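Local structure of ABC-type branched-chain amino acid transport systems periplasmic component-like protein (Thermomonospora curvata, 4N03) at residues L59-V64 with S319-A324; H173-G178 with V199-I204; A270-F275 with P375-T380. The protein probably serves as the periplasmic-type substrate-binding component of an ABC transporter and holds a bound palmitic acid, consistent with a role in fatty acid uptake. All blocks are in the same frame, centred on the assembly; numbering follows the deposited sequence. Where two conformers were deposited one is given.

Interaction 1: L59-V64 with S319-A324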
ATOM      1  N   LEU A  59      14.276   3.564   9.720  1.00 13.83           N
ATOM      2  CA  LEU A  59      14.336   3.054  11.074  1.00 15.35           C
ATOM      3  C   LEU A  59      14.768   1.599  11.098  1.00 14.51           C
ATOM      4  O   LEU A  59      15.695   1.220  11.855  1.00 15.59           O
ATOM      5  CB  LEU A  59      12.966   3.195  11.739  1.00 15.48           C
ATOM      6  CG  LEU A  59      12.890   2.634  13.168  1.00 16.06           C
ATOM      7  CD1 LEU A  59      13.770   3.301  14.182  1.00 18.87           C
ATOM      8  CD2 LEU A  59      11.443   2.642  13.632  1.00 17.54           C
ATOM      9  N   TYR A  60      14.136   0.784  10.266  1.00 13.95           N
ATOM     10  CA  TYR A  60      14.489  -0.625  10.185  1.00 14.31           C
ATOM     11  C   TYR A  60      15.988  -0.787   9.790  1.00 14.70           C
ATOM     12  O   TYR A  60      16.729  -1.554  10.400  1.00 15.51           O
ATOM     13  CB  TYR A  60      13.569  -1.349   9.159  1.00 13.26           C
ATOM     14  CG  TYR A  60      13.538  -2.851   9.350  1.00 13.95           C
ATOM     15  CD1 TYR A  60      14.592  -3.666   8.916  1.00 15.15           C
ATOM     16  CD2 TYR A  60      12.474  -3.469   9.977  1.00 15.13           C
ATOM     17  CE1 TYR A  60      14.560  -5.044   9.147  1.00 14.55           C
ATOM     18  CE2 TYR A  60      12.442  -4.810  10.225  1.00 17.02           C
ATOM     19  CZ  TYR A  60      13.481  -5.609   9.779  1.00 17.00           C
ATOM     20  OH  TYR A  60      13.440  -6.946  10.048  1.00 20.05           O
ATOM     21  N   TYR A  61      16.413  -0.094   8.737  1.00 13.18           N
ATOM     22  CA  TYR A  61      17.775  -0.259   8.243  1.00 14.18           C
ATOM     23  C   TYR A  61      18.772   0.229   9.300  1.00 15.28           C
ATOM     24  O   TYR A  61      19.824  -0.380   9.446  1.00 17.07           O
ATOM     25  CB  TYR A  61      18.012   0.460   6.918  1.00 13.37           C
ATOM     26  CG  TYR A  61      17.081   0.015   5.807  1.00 12.68           C
ATOM     27  CD1 TYR A  61      16.714  -1.317   5.663  1.00 11.80           C
ATOM     28  CD2 TYR A  61      16.517   0.921   4.952  1.00 12.39           C
ATOM     29  CE1 TYR A  61      15.839  -1.726   4.686  1.00 11.63           C
ATOM     30  CE2 TYR A  61      15.630   0.502   3.941  1.00 12.15           C
ATOM     31  CZ  TYR A  61      15.280  -0.817   3.833  1.00 10.86           C
ATOM     32  OH  TYR A  61      14.376  -1.279   2.908  1.00 11.92           O
ATOM     33  N   GLU A  62      18.473   1.311  10.006  1.00 15.00           N
ATOM     34  CA  GLU A  62      19.340   1.752  11.113  1.00 15.56           C
ATOM     35  C   GLU A  62      19.453   0.645  12.169  1.00 16.98           C
ATOM     36  O   GLU A  62      20.568   0.417  12.717  1.00 19.52           O
ATOM     37  CB  GLU A  62      18.805   3.048  11.718  1.00 18.35           C
ATOM     38  CG  GLU A  62      19.456   3.468  13.037  1.00 24.22           C
ATOM     39  CD  GLU A  62      18.723   4.642  13.693  1.00 31.24           C
ATOM     40  OE1 GLU A  62      19.038   5.799  13.334  1.00 43.62           O
ATOM     41  OE2 GLU A  62      17.827   4.399  14.565  1.00 37.13           O
ATOM     42  N   GLU A  63      18.366   0.054  12.610  1.00 17.02           N
ATOM     43  CA  GLU A  63      18.402  -1.041  13.582  1.00 19.16           C
ATOM     44  C   GLU A  63      19.274  -2.202  13.090  1.00 17.60           C
ATOM     45  O   GLU A  63      20.072  -2.756  13.851  1.00 20.84           O
ATOM     46  CB  GLU A  63      16.992  -1.545  13.885  1.00 18.29           C
ATOM     47  CG  GLU A  63      16.166  -0.514  14.634  1.00 18.10           C
ATOM     48  CD  GLU A  63      14.679  -0.833  14.708  1.00 19.36           C
ATOM     49  OE1 GLU A  63      14.170  -1.731  13.972  1.00 20.83           O
ATOM     50  OE2 GLU A  63      13.994  -0.131  15.516  1.00 21.35           O
ATOM     51  N   VAL A  64      19.134  -2.556  11.807  1.00 16.99           N
ATOM     52  CA  VAL A  64      19.959  -3.576  11.211  1.00 18.31           C
ATOM     53  C   VAL A  64      21.432  -3.194  11.198  1.00 17.43           C
ATOM     54  O   VAL A  64      22.316  -4.025  11.567  1.00 20.87           O
ATOM     55  CB  VAL A  64      19.480  -3.903   9.761  1.00 18.27           C
ATOM     56  CG1 VAL A  64      20.502  -4.769   9.070  1.00 18.83           C
ATOM     57  CG2 VAL A  64      18.130  -4.598   9.794  1.00 17.76           C
ATOM     58  N   SER A 319      11.534  -5.099   6.366  1.00 12.86           N
ATOM     59  CA  SER A 319      11.662  -6.436   6.926  1.00 13.58           C
ATOM     60  C   SER A 319      11.761  -7.474   5.786  1.00 13.07           C
ATOM     61  O   SER A 319      12.571  -8.401   5.822  1.00 14.18           O
ATOM     62  CB  SER A 319      10.458  -6.751   7.785  1.00 16.72           C
ATOM     63  OG  SER A 319      10.543  -8.055   8.305  1.00 21.68           O
ATOM     64  N   ILE A 320      10.934  -7.338   4.746  1.00 11.92           N
ATOM     65  CA  ILE A 320      10.937  -8.254   3.596  1.00 11.66           C
ATOM     66  C   ILE A 320      12.287  -8.224   2.900  1.00 11.48           C
ATOM     67  O   ILE A 320      12.883  -9.282   2.616  1.00 11.54           O
ATOM     68  CB  ILE A 320       9.797  -7.917   2.603  1.00 12.14           C
ATOM     69  CG1 ILE A 320       8.441  -8.232   3.225  1.00 13.23           C
ATOM     70  CG2 ILE A 320       9.998  -8.716   1.306  1.00 12.76           C
ATOM     71  CD1 ILE A 320       7.280  -7.627   2.467  1.00 15.02           C
ATOM     72  N   VAL A 321      12.794  -7.044   2.544  1.00 11.13           N
ATOM     73  CA  VAL A 321      14.032  -6.987   1.815  1.00 11.01           C
ATOM     74  C   VAL A 321      15.212  -7.500   2.654  1.00 11.82           C
ATOM     75  O   VAL A 321      16.113  -8.170   2.158  1.00 12.11           O
ATOM     76  CB  VAL A 321      14.307  -5.593   1.198  1.00 11.13           C
ATOM     77  CG1 VAL A 321      14.780  -4.568   2.231  1.00 11.12           C
ATOM     78  CG2 VAL A 321      15.324  -5.736   0.083  1.00 12.17           C
ATOM     79  N   VAL A 322      15.227  -7.184   3.948  1.00 11.40           N
ATOM     80  CA  VAL A 322      16.316  -7.628   4.832  1.00 12.62           C
ATOM     81  C   VAL A 322      16.292  -9.161   4.970  1.00 12.62           C
ATOM     82  O   VAL A 322      17.345  -9.784   4.954  1.00 13.11           O
ATOM     83  CB  VAL A 322      16.321  -6.879   6.188  1.00 13.10           C
ATOM     84  CG1 VAL A 322      17.279  -7.528   7.130  1.00 14.14           C
ATOM     85  CG2 VAL A 322      16.641  -5.419   5.961  1.00 14.32           C
ATOM     86  N   SER A 323      15.116  -9.753   5.136  1.00 13.29           N
ATOM     87  CA  SER A 323      15.030 -11.208   5.212  0.60 13.17           C
ATOM     88  C   SER A 323      15.666 -11.833   3.952  1.00 13.24           C
ATOM     89  O   SER A 323      16.426 -12.794   4.025  1.00 14.65           O
ATOM     90  CB  SER A 323      13.568 -11.667   5.334  0.60 14.47           C
ATOM     91  OG  SER A 323      13.069 -11.402   6.640  0.60 14.75           O
ATOM     92  N   ALA A 324      15.345 -11.278   2.780  1.00 12.90           N
ATOM     93  CA  ALA A 324      15.879 -11.781   1.521  1.00 12.91           C
ATOM     94  C   ALA A 324      17.372 -11.543   1.435  1.00 11.85           C
ATOM     95  O   ALA A 324      18.121 -12.423   1.032  1.00 12.89           O
ATOM     96  CB  ALA A 324      15.166 -11.155   0.321  1.00 12.83           C
TER
HETATM   97  O   HOH W   1      13.993  -9.011   8.304  1.00 22.69           O
HETATM   98  O   HOH W   2      10.565  -8.149  10.931  1.00 31.77           O

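Interaction 2: H173-G178 with V199-I204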
ATOM      1  N   HIS A 173     -18.774   5.005  -7.043  1.00  9.47           N
ATOM      2  CA  HIS A 173     -17.343   4.841  -6.814  1.00  9.32           C
ATOM      3  C   HIS A 173     -16.581   5.937  -7.508  1.00  9.71           C
ATOM      4  O   HIS A 173     -16.560   6.053  -8.732  1.00 10.15           O
ATOM      5  CB  HIS A 173     -16.919   3.457  -7.308  1.00  9.55           C
ATOM      6  CG  HIS A 173     -15.573   3.034  -6.804  1.00  9.47           C
ATOM      7  ND1 HIS A 173     -15.190   1.723  -6.823  1.00 10.18           N
ATOM      8  CD2 HIS A 173     -14.540   3.754  -6.271  1.00  9.26           C
ATOM      9  CE1 HIS A 173     -13.963   1.646  -6.334  1.00  9.24           C
ATOM     10  NE2 HIS A 173     -13.548   2.861  -5.986  1.00  9.56           N
ATOM     11  N   VAL A 174     -15.979   6.809  -6.700  1.00  9.50           N
ATOM     12  CA  VAL A 174     -15.118   7.876  -7.145  1.00  9.86           C
ATOM     13  C   VAL A 174     -13.721   7.326  -7.176  1.00  9.10           C
ATOM     14  O   VAL A 174     -13.240   6.839  -6.120  1.00  9.86           O
ATOM     15  CB  VAL A 174     -15.200   9.081  -6.171  1.00 10.18           C
ATOM     16  CG1 VAL A 174     -14.224  10.178  -6.580  1.00 12.08           C
ATOM     17  CG2 VAL A 174     -16.615   9.644  -6.082  1.00 11.26           C
ATOM     18  N   TYR A 175     -13.003   7.384  -8.304  1.00  9.87           N
ATOM     19  CA  TYR A 175     -11.745   6.641  -8.403  1.00  9.31           C
ATOM     20  C   TYR A 175     -10.718   7.375  -9.209  1.00  9.52           C
ATOM     21  O   TYR A 175     -11.045   7.928 -10.302  1.00  9.77           O
ATOM     22  CB  TYR A 175     -12.046   5.212  -8.991  1.00  9.72           C
ATOM     23  CG  TYR A 175     -12.469   5.214 -10.453  1.00  9.43           C
ATOM     24  CD1 TYR A 175     -13.776   5.454 -10.837  1.00 10.28           C
ATOM     25  CD2 TYR A 175     -11.517   5.040 -11.436  1.00  9.67           C
ATOM     26  CE1 TYR A 175     -14.125   5.513 -12.206  1.00 10.82           C
ATOM     27  CE2 TYR A 175     -11.881   5.089 -12.794  1.00 10.78           C
ATOM     28  CZ  TYR A 175     -13.166   5.342 -13.160  1.00 10.88           C
ATOM     29  OH  TYR A 175     -13.487   5.444 -14.523  1.00 12.05           O
ATOM     30  N   PHE A 176      -9.452   7.291  -8.806  1.00  9.67           N
ATOM     31  CA  PHE A 176      -8.357   7.765  -9.590  1.00  9.06           C
ATOM     32  C   PHE A 176      -8.285   6.909 -10.864  1.00  9.58           C
ATOM     33  O   PHE A 176      -8.110   5.710 -10.822  1.00 10.28           O
ATOM     34  CB  PHE A 176      -7.029   7.634  -8.846  1.00  9.60           C
ATOM     35  CG  PHE A 176      -6.681   8.688  -7.820  1.00  9.54           C
ATOM     36  CD1 PHE A 176      -7.420   9.801  -7.601  1.00  9.95           C
ATOM     37  CD2 PHE A 176      -5.518   8.530  -7.095  1.00 10.44           C
ATOM     38  CE1 PHE A 176      -7.009  10.757  -6.671  1.00 10.65           C
ATOM     39  CE2 PHE A 176      -5.098   9.459  -6.147  1.00 10.91           C
ATOM     40  CZ  PHE A 176      -5.855  10.549  -5.938  1.00 10.22           C
ATOM     41  N   GLU A 177      -8.338   7.561 -12.014  1.00 10.18           N
ATOM     42  CA  GLU A 177      -8.246   6.892 -13.294  0.60 10.60           C
ATOM     43  C   GLU A 177      -6.960   6.063 -13.377  1.00 11.10           C
ATOM     44  O   GLU A 177      -5.885   6.454 -12.883  1.00 10.73           O
ATOM     45  CB  GLU A 177      -8.336   7.944 -14.431  0.60 12.77           C
ATOM     46  CG  GLU A 177      -7.211   8.974 -14.448  0.60 13.14           C
ATOM     47  CD  GLU A 177      -7.105   9.875 -15.659  0.60 15.53           C
ATOM     48  OE1 GLU A 177      -8.052  10.033 -16.417  0.60 15.80           O
ATOM     49  OE2 GLU A 177      -6.009  10.438 -15.848  0.60 18.42           O
ATOM     50  N   GLY A 178      -7.064   4.900 -14.027  1.00 10.62           N
ATOM     51  CA  GLY A 178      -5.920   4.063 -14.267  1.00 11.12           C
ATOM     52  C   GLY A 178      -5.740   2.959 -13.219  1.00 10.60           C
ATOM     53  O   GLY A 178      -6.693   2.512 -12.602  1.00 11.36           O
ATOM     54  N   VAL A 199     -23.802   0.143 -10.125  1.00 12.12           N
ATOM     55  CA  VAL A 199     -22.617   0.969  -9.882  1.00 11.16           C
ATOM     56  C   VAL A 199     -22.670   2.233 -10.720  1.00 11.34           C
ATOM     57  O   VAL A 199     -22.936   2.157 -11.925  1.00 14.49           O
ATOM     58  CB  VAL A 199     -21.291   0.227 -10.200  1.00 12.66           C
ATOM     59  CG1 VAL A 199     -20.068   1.049  -9.834  1.00 14.09           C
ATOM     60  CG2 VAL A 199     -21.244  -1.082  -9.440  1.00 14.42           C
ATOM     61  N   PHE A 200     -22.426   3.366 -10.103  1.00 10.23           N
ATOM     62  CA  PHE A 200     -22.271   4.642 -10.747  1.00 10.39           C
ATOM     63  C   PHE A 200     -20.798   5.016 -10.605  1.00 10.01           C
ATOM     64  O   PHE A 200     -20.248   5.069  -9.474  1.00 11.76           O
ATOM     65  CB  PHE A 200     -23.165   5.696 -10.073  1.00 11.32           C
ATOM     66  CG  PHE A 200     -22.934   7.097 -10.534  1.00 12.44           C
ATOM     67  CD1 PHE A 200     -23.018   7.427 -11.833  1.00 14.91           C
ATOM     68  CD2 PHE A 200     -22.616   8.077  -9.615  1.00 14.88           C
ATOM     69  CE1 PHE A 200     -22.785   8.715 -12.269  1.00 16.98           C
ATOM     70  CE2 PHE A 200     -22.427   9.373 -10.011  1.00 17.49           C
ATOM     71  CZ  PHE A 200     -22.511   9.689 -11.354  1.00 17.77           C
ATOM     72  N   GLU A 201     -20.133   5.251 -11.712  1.00 11.05           N
ATOM     73  CA  GLU A 201     -18.687   5.430 -11.763  1.00 10.61           C
ATOM     74  C   GLU A 201     -18.279   6.888 -11.979  1.00 11.36           C
ATOM     75  O   GLU A 201     -18.833   7.553 -12.865  1.00 13.59           O
ATOM     76  CB  GLU A 201     -18.147   4.614 -12.959  1.00 12.42           C
ATOM     77  CG  GLU A 201     -18.528   3.159 -12.928  1.00 12.92           C
ATOM     78  CD  GLU A 201     -17.930   2.305 -14.042  1.00 12.16           C
ATOM     79  OE1 GLU A 201     -16.971   2.755 -14.686  1.00 13.94           O
ATOM     80  OE2 GLU A 201     -18.496   1.197 -14.197  1.00 15.67           O
ATOM     81  N   LEU A 202     -17.323   7.395 -11.198  1.00 11.01           N
ATOM     82  CA  LEU A 202     -16.902   8.793 -11.267  1.00 11.90           C
ATOM     83  C   LEU A 202     -15.407   8.842 -11.343  1.00 10.71           C
ATOM     84  O   LEU A 202     -14.735   8.872 -10.280  1.00 11.22           O
ATOM     85  CB  LEU A 202     -17.434   9.566 -10.049  1.00 14.42           C
ATOM     86  CG  LEU A 202     -18.906   9.936 -10.034  1.00 18.10           C
ATOM     87  CD1 LEU A 202     -19.312  10.636  -8.775  1.00 17.31           C
ATOM     88  CD2 LEU A 202     -19.213  10.949 -11.140  1.00 21.86           C
ATOM     89  N   PRO A 203     -14.787   8.890 -12.495  1.00 11.51           N
ATOM     90  CA  PRO A 203     -13.344   8.996 -12.584  1.00 11.16           C
ATOM     91  C   PRO A 203     -12.839  10.385 -12.188  1.00 11.62           C
ATOM     92  O   PRO A 203     -13.465  11.391 -12.507  1.00 13.01           O
ATOM     93  CB  PRO A 203     -13.045   8.766 -14.057  1.00 11.99           C
ATOM     94  CG  PRO A 203     -14.299   9.161 -14.737  1.00 14.84           C
ATOM     95  CD  PRO A 203     -15.418   8.773 -13.828  1.00 13.12           C
ATOM     96  N   ILE A 204     -11.705  10.423 -11.492  1.00 10.71           N
ATOM     97  CA  ILE A 204     -11.046  11.663 -11.080  1.00 10.84           C
ATOM     98  C   ILE A 204      -9.557  11.478 -11.329  1.00 11.31           C
ATOM     99  O   ILE A 204      -9.042  10.413 -11.588  1.00 11.85           O
ATOM    100  CB  ILE A 204     -11.361  12.101  -9.652  1.00 12.07           C
ATOM    101  CG1 ILE A 204     -10.951  11.037  -8.657  1.00 10.65           C
ATOM    102  CG2 ILE A 204     -12.824  12.454  -9.471  1.00 12.80           C
ATOM    103  CD1 ILE A 204     -10.705  11.538  -7.259  1.00 11.74           C
TER
HETATM  104  O   HOH W   3     -15.864   5.114 -15.478  1.00 15.54           O

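Interaction 3: A270-F275 with P375-T380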
ATOM      1  N   ALA A 270     -16.396  14.281   9.885  1.00 12.26           N
ATOM      2  CA  ALA A 270     -16.823  13.506   8.707  1.00 12.58           C
ATOM      3  C   ALA A 270     -15.945  12.289   8.433  1.00 10.75           C
ATOM      4  O   ALA A 270     -16.274  11.517   7.515  1.00 12.22           O
ATOM      5  CB  ALA A 270     -16.828  14.402   7.488  1.00 13.96           C
ATOM      6  N   LEU A 271     -14.926  12.075   9.260  1.00 11.31           N
ATOM      7  CA  LEU A 271     -14.066  10.928   9.115  1.00 11.18           C
ATOM      8  C   LEU A 271     -14.217   9.938  10.257  1.00 11.61           C
ATOM      9  O   LEU A 271     -13.971   8.748  10.070  1.00 11.99           O
ATOM     10  CB  LEU A 271     -12.598  11.347   8.968  1.00 11.65           C
ATOM     11  CG  LEU A 271     -12.349  12.190   7.713  1.00 11.87           C
ATOM     12  CD1 LEU A 271     -10.980  12.819   7.844  1.00 13.60           C
ATOM     13  CD2 LEU A 271     -12.525  11.365   6.424  1.00 13.26           C
ATOM     14  N   VAL A 272     -14.621  10.380  11.461  1.00 11.40           N
ATOM     15  CA  VAL A 272     -14.652   9.495  12.636  1.00 11.15           C
ATOM     16  C   VAL A 272     -15.984   8.811  12.867  1.00 11.37           C
ATOM     17  O   VAL A 272     -16.130   8.025  13.798  1.00 11.30           O
ATOM     18  CB  VAL A 272     -14.167  10.202  13.910  1.00 12.46           C
ATOM     19  CG1 VAL A 272     -12.717  10.652  13.771  1.00 12.65           C
ATOM     20  CG2 VAL A 272     -15.107  11.319  14.300  1.00 13.16           C
ATOM     21  N   GLU A 273     -16.939   9.089  11.990  1.00 11.54           N
ATOM     22  CA  GLU A 273     -18.153   8.275  11.874  1.00 11.55           C
ATOM     23  C   GLU A 273     -18.558   8.154  10.420  1.00 10.57           C
ATOM     24  O   GLU A 273     -18.416   9.103   9.688  1.00 12.63           O
ATOM     25  CB  GLU A 273     -19.334   8.825  12.670  1.00 15.24           C
ATOM     26  CG  GLU A 273     -19.824  10.157  12.250  1.00 19.60           C
ATOM     27  CD  GLU A 273     -21.116  10.589  12.955  1.00 22.46           C
ATOM     28  OE1 GLU A 273     -22.085   9.811  13.034  1.00 24.21           O
ATOM     29  OE2 GLU A 273     -21.185  11.760  13.374  1.00 27.06           O
ATOM     30  N   GLY A 274     -19.026   6.977  10.041  1.00 11.24           N
ATOM     31  CA  GLY A 274     -19.557   6.750   8.697  1.00 10.50           C
ATOM     32  C   GLY A 274     -18.545   6.594   7.597  1.00  9.99           C
ATOM     33  O   GLY A 274     -18.970   6.543   6.430  1.00 10.51           O
ATOM     34  N   PHE A 275     -17.285   6.451   7.937  1.00 10.14           N
ATOM     35  CA  PHE A 275     -16.180   6.410   6.996  1.00  9.66           C
ATOM     36  C   PHE A 275     -15.278   5.236   7.346  1.00  9.38           C
ATOM     37  O   PHE A 275     -14.722   5.146   8.469  1.00 10.24           O
ATOM     38  CB  PHE A 275     -15.408   7.738   7.064  1.00 11.05           C
ATOM     39  CG  PHE A 275     -14.307   7.867   6.066  1.00 10.66           C
ATOM     40  CD1 PHE A 275     -13.080   7.335   6.319  1.00 11.92           C
ATOM     41  CD2 PHE A 275     -14.466   8.563   4.889  1.00 10.79           C
ATOM     42  CE1 PHE A 275     -12.048   7.441   5.450  1.00 14.02           C
ATOM     43  CE2 PHE A 275     -13.423   8.675   4.007  1.00 12.25           C
ATOM     44  CZ  PHE A 275     -12.215   8.092   4.253  1.00 12.67           C
ATOM     45  N   PRO A 375     -11.043   5.815  10.840  1.00 10.05           N
ATOM     46  CA  PRO A 375     -10.368   6.890  11.559  1.00 10.64           C
ATOM     47  C   PRO A 375     -10.846   7.021  13.000  1.00 10.68           C
ATOM     48  O   PRO A 375     -12.033   6.866  13.275  1.00 11.25           O
ATOM     49  CB  PRO A 375     -10.718   8.117  10.757  1.00 10.28           C
ATOM     50  CG  PRO A 375     -10.981   7.615   9.397  1.00 10.39           C
ATOM     51  CD  PRO A 375     -11.685   6.309   9.610  1.00 11.44           C
ATOM     52  N   ASP A 376      -9.912   7.329  13.915  1.00 10.63           N
ATOM     53  CA  ASP A 376     -10.198   7.519  15.358  0.70 12.48           C
ATOM     54  C   ASP A 376      -9.111   8.350  15.948  1.00 13.40           C
ATOM     55  O   ASP A 376      -7.977   7.951  15.907  1.00 15.01           O
ATOM     56  CB  ASP A 376     -10.248   6.162  16.024  0.70 13.07           C
ATOM     57  CG  ASP A 376     -10.790   6.198  17.452  0.70 14.57           C
ATOM     58  OD1 ASP A 376     -10.844   7.286  18.090  0.70 18.13           O
ATOM     59  OD2 ASP A 376     -11.159   5.115  17.935  0.70 15.43           O
ATOM     60  N   GLU A 377      -9.461   9.513  16.434  1.00 14.85           N
ATOM     61  CA  GLU A 377      -8.454  10.391  16.986  0.60 17.41           C
ATOM     62  C   GLU A 377      -7.869   9.877  18.309  1.00 17.51           C
ATOM     63  O   GLU A 377      -6.776  10.269  18.700  1.00 23.98           O
ATOM     64  CB  GLU A 377      -9.041  11.790  17.137  0.60 20.53           C
ATOM     65  CG  GLU A 377     -10.023  11.969  18.286  0.60 23.69           C
ATOM     66  CD  GLU A 377     -11.458  11.478  18.032  0.60 26.30           C
ATOM     67  OE1 GLU A 377     -11.782  10.649  17.101  0.60 21.88           O
ATOM     68  OE2 GLU A 377     -12.299  11.979  18.813  0.60 28.73           O
ATOM     69  N   LYS A 378      -8.594   8.987  18.968  0.60 16.58           N
ATOM     70  CA  LYS A 378      -8.214   8.410  20.255  0.60 18.62           C
ATOM     71  C   LYS A 378      -7.229   7.248  20.133  0.60 22.08           C
ATOM     72  O   LYS A 378      -6.706   6.763  21.125  0.60 23.58           O
ATOM     73  CB  LYS A 378      -9.471   7.902  20.994  0.60 23.83           C
ATOM     74  CG  LYS A 378     -10.551   8.964  21.130  0.60 26.95           C
ATOM     75  CD  LYS A 378     -11.724   8.525  21.986  0.60 32.29           C
ATOM     76  CE  LYS A 378     -12.523   9.750  22.400  0.60 35.22           C
ATOM     77  NZ  LYS A 378     -12.991   9.625  23.797  0.60 34.45           N
ATOM     78  N   ALA A 379      -6.975   6.783  18.929  1.00 16.62           N
ATOM     79  CA  ALA A 379      -6.223   5.571  18.734  1.00 15.92           C
ATOM     80  C   ALA A 379      -4.835   5.842  18.250  1.00 14.27           C
ATOM     81  O   ALA A 379      -4.612   6.771  17.482  1.00 14.83           O
ATOM     82  CB  ALA A 379      -6.974   4.725  17.693  1.00 16.50           C
ATOM     83  N   THR A 380      -3.912   4.976  18.638  1.00 14.64           N
ATOM     84  CA  THR A 380      -2.555   5.017  18.125  1.00 14.68           C
ATOM     85  C   THR A 380      -2.602   4.831  16.600  1.00 13.90           C
ATOM     86  O   THR A 380      -3.230   3.907  16.093  1.00 15.61           O
ATOM     87  CB  THR A 380      -1.722   3.923  18.792  1.00 16.03           C
ATOM     88  OG1 THR A 380      -1.785   4.105  20.209  1.00 19.69           O
ATOM     89  CG2 THR A 380      -0.252   3.990  18.382  1.00 15.78           C
TER

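Interaction 1: L59-V64 with S319-A324
Tyr60 lies against Ser319 and Val322 where helices 47-66 and 309-330 pack side by side on the parallel sheet of the periplasmic-binding-protein fold, their short segments running 34° apart. From CB the side chain heads across the interface, CG anti to the backbone N (chi1 -160°). CD1 lies beside Val322 CG2, and Tyr60 CE1 is 3.8 Å from Val322 CG2. One ring face covers the start of the other segment: Ser319 N stands over the ring centre, CE2 rests against Ser319 CB, and Tyr60 CZ is 3.5 Å from Ser319 CA. At the tip, OH meets two waters bridging to Ser319. One, 2.8 Å from Tyr60 OH, donates to Ser319 O; the other, in the ring plane, lies 2.6 Å from Ser319 OG. Tyr61 OH, hydrogen-bonded to Gln57, lies 3.4 Å from Val321 CG1; the Tyr61 ring turns an edge to Val322 CG2, and Val64 CG2 meets Val322 CG1 tip to tip. An alanine in place of Tyr60 would probably uncover Ser319 and deprive both waters of their hydroxyl partner. Tyr61, Val64 and Val322 all rest on Ile75 of strand 74-81: the sheet-facing side is apolar, and the polar tip of Tyr60 reaches Ser319 through water.

Interaction 2: H173-G178 with V199-I204
His173 N donates to Phe200 O at 2.8 Å, the first rung of a parallel ladder that closes a beta-alpha-beta unit: strand 170-176, helix 179-195 and strand 198-204, the last an outer strand of its sheet. Four further backbone bonds follow, ending with Glu177 N to Ile204 O, and the short strand axes lie 4.6 Å apart.

The two faces of this pair differ sharply. On the face of Val174, Leu202, Phe176 and Ile204 the packing is apolar and close. Ile204 sets CG1 between its backbone N and carbonyl carbon (chi1 59°), and its CD1 beyond lies 3.8 Å from Val174 CG1 and 3.7 Å from Phe176 CD1, at the edge of that ring. Val174 CG2 meets Leu202 CD1 on the same face, and helices 212-220 and 232-244 cover it. The side chain of Phe176 is about 6 Å from the bound palmitic acid, which places this end of the strand near the ligand.

On the other face, that of His173, Tyr175, Glu201 and Pro203, helix 179-195 covers part of the contact through Leu185, which touches His173, Tyr175 and Glu201. The buried imidazole of His173 bonds to Ser229 through NE2. The looser, more solvent-exposed part is that of Tyr175, Glu201 and the exposed Pro203. The Glu201 chain is extended beyond CG, and its OE2 forms a salt bridge with Lys189 of the intervening helix. The Tyr175 ring lies across the neighbouring strand, with Pro203 CA 3.8 Å from its centroid in a CH-pi contact; the proline CB reaches the hydroxyl end. Beyond, a single water ties the two segments together: it lies 2.6 Å from Tyr175 OH and donates to Glu201 OE1 at 2.7 Å.

Interaction 3: A270-F275 with P375-T380
Phe275 turns CG anti to its backbone N (chi1 -175°), and its ring presents an edge to Pro375: Phe275 CD1 lies 3.7 Å from the proline CD, the two side chains crossing at about a right angle. Glu377, in the conformer described, bends back at chi2 (-80°), and its OE1 comes 3.5 Å from Val272 CG1. Pro375 is the hub: Pro375 CG is 3.3 Å from Leu271 O, and Pro375 CD 3.4 Å from Phe275 O. Leu271 adds CD2 over the centre of the Phe275 ring, covering a face while the proline takes the edge. No hydrogen bond joins the two segments directly, but flanking lysines help to link them: Lys374 donates to Val272 O, and Lys268 forms a salt bridge with Glu377 OE2. Past the proline the chain reverses in a type I beta turn from Asp376 to Ala379, whose closing backbone bond is weak. In the conformer given for both residues, Asp376 OD1 accepts from Lys378 N at 3.0 Å, the donor standing above the carboxylate plane. That conformer forms an Asx turn within a beta turn, in the connection between the antiparallel strands 370-375 and 383-390.

In the fold
Taken together, the contacts illustrate how chemistry follows place in a periplasmic-binding-protein fold. Interaction 1 joins two helices and lies across the chain's centre from interaction 2, their centres 37 Å apart. Interactions 2 and 3 both involve the seven-stranded sheet: one pairs parallel strands at its edge, the other joins connections at the ends of the adjacent strands 275-279 and 370-375, with about 10 Å between nearest atoms. All three are partly buried. Direct backbone hydrogen bonds across the segments occur only in interaction 2; interaction 1 combines apolar contact with bridging waters, and interaction 3 gathers around a buried proline before running out to exposed charges.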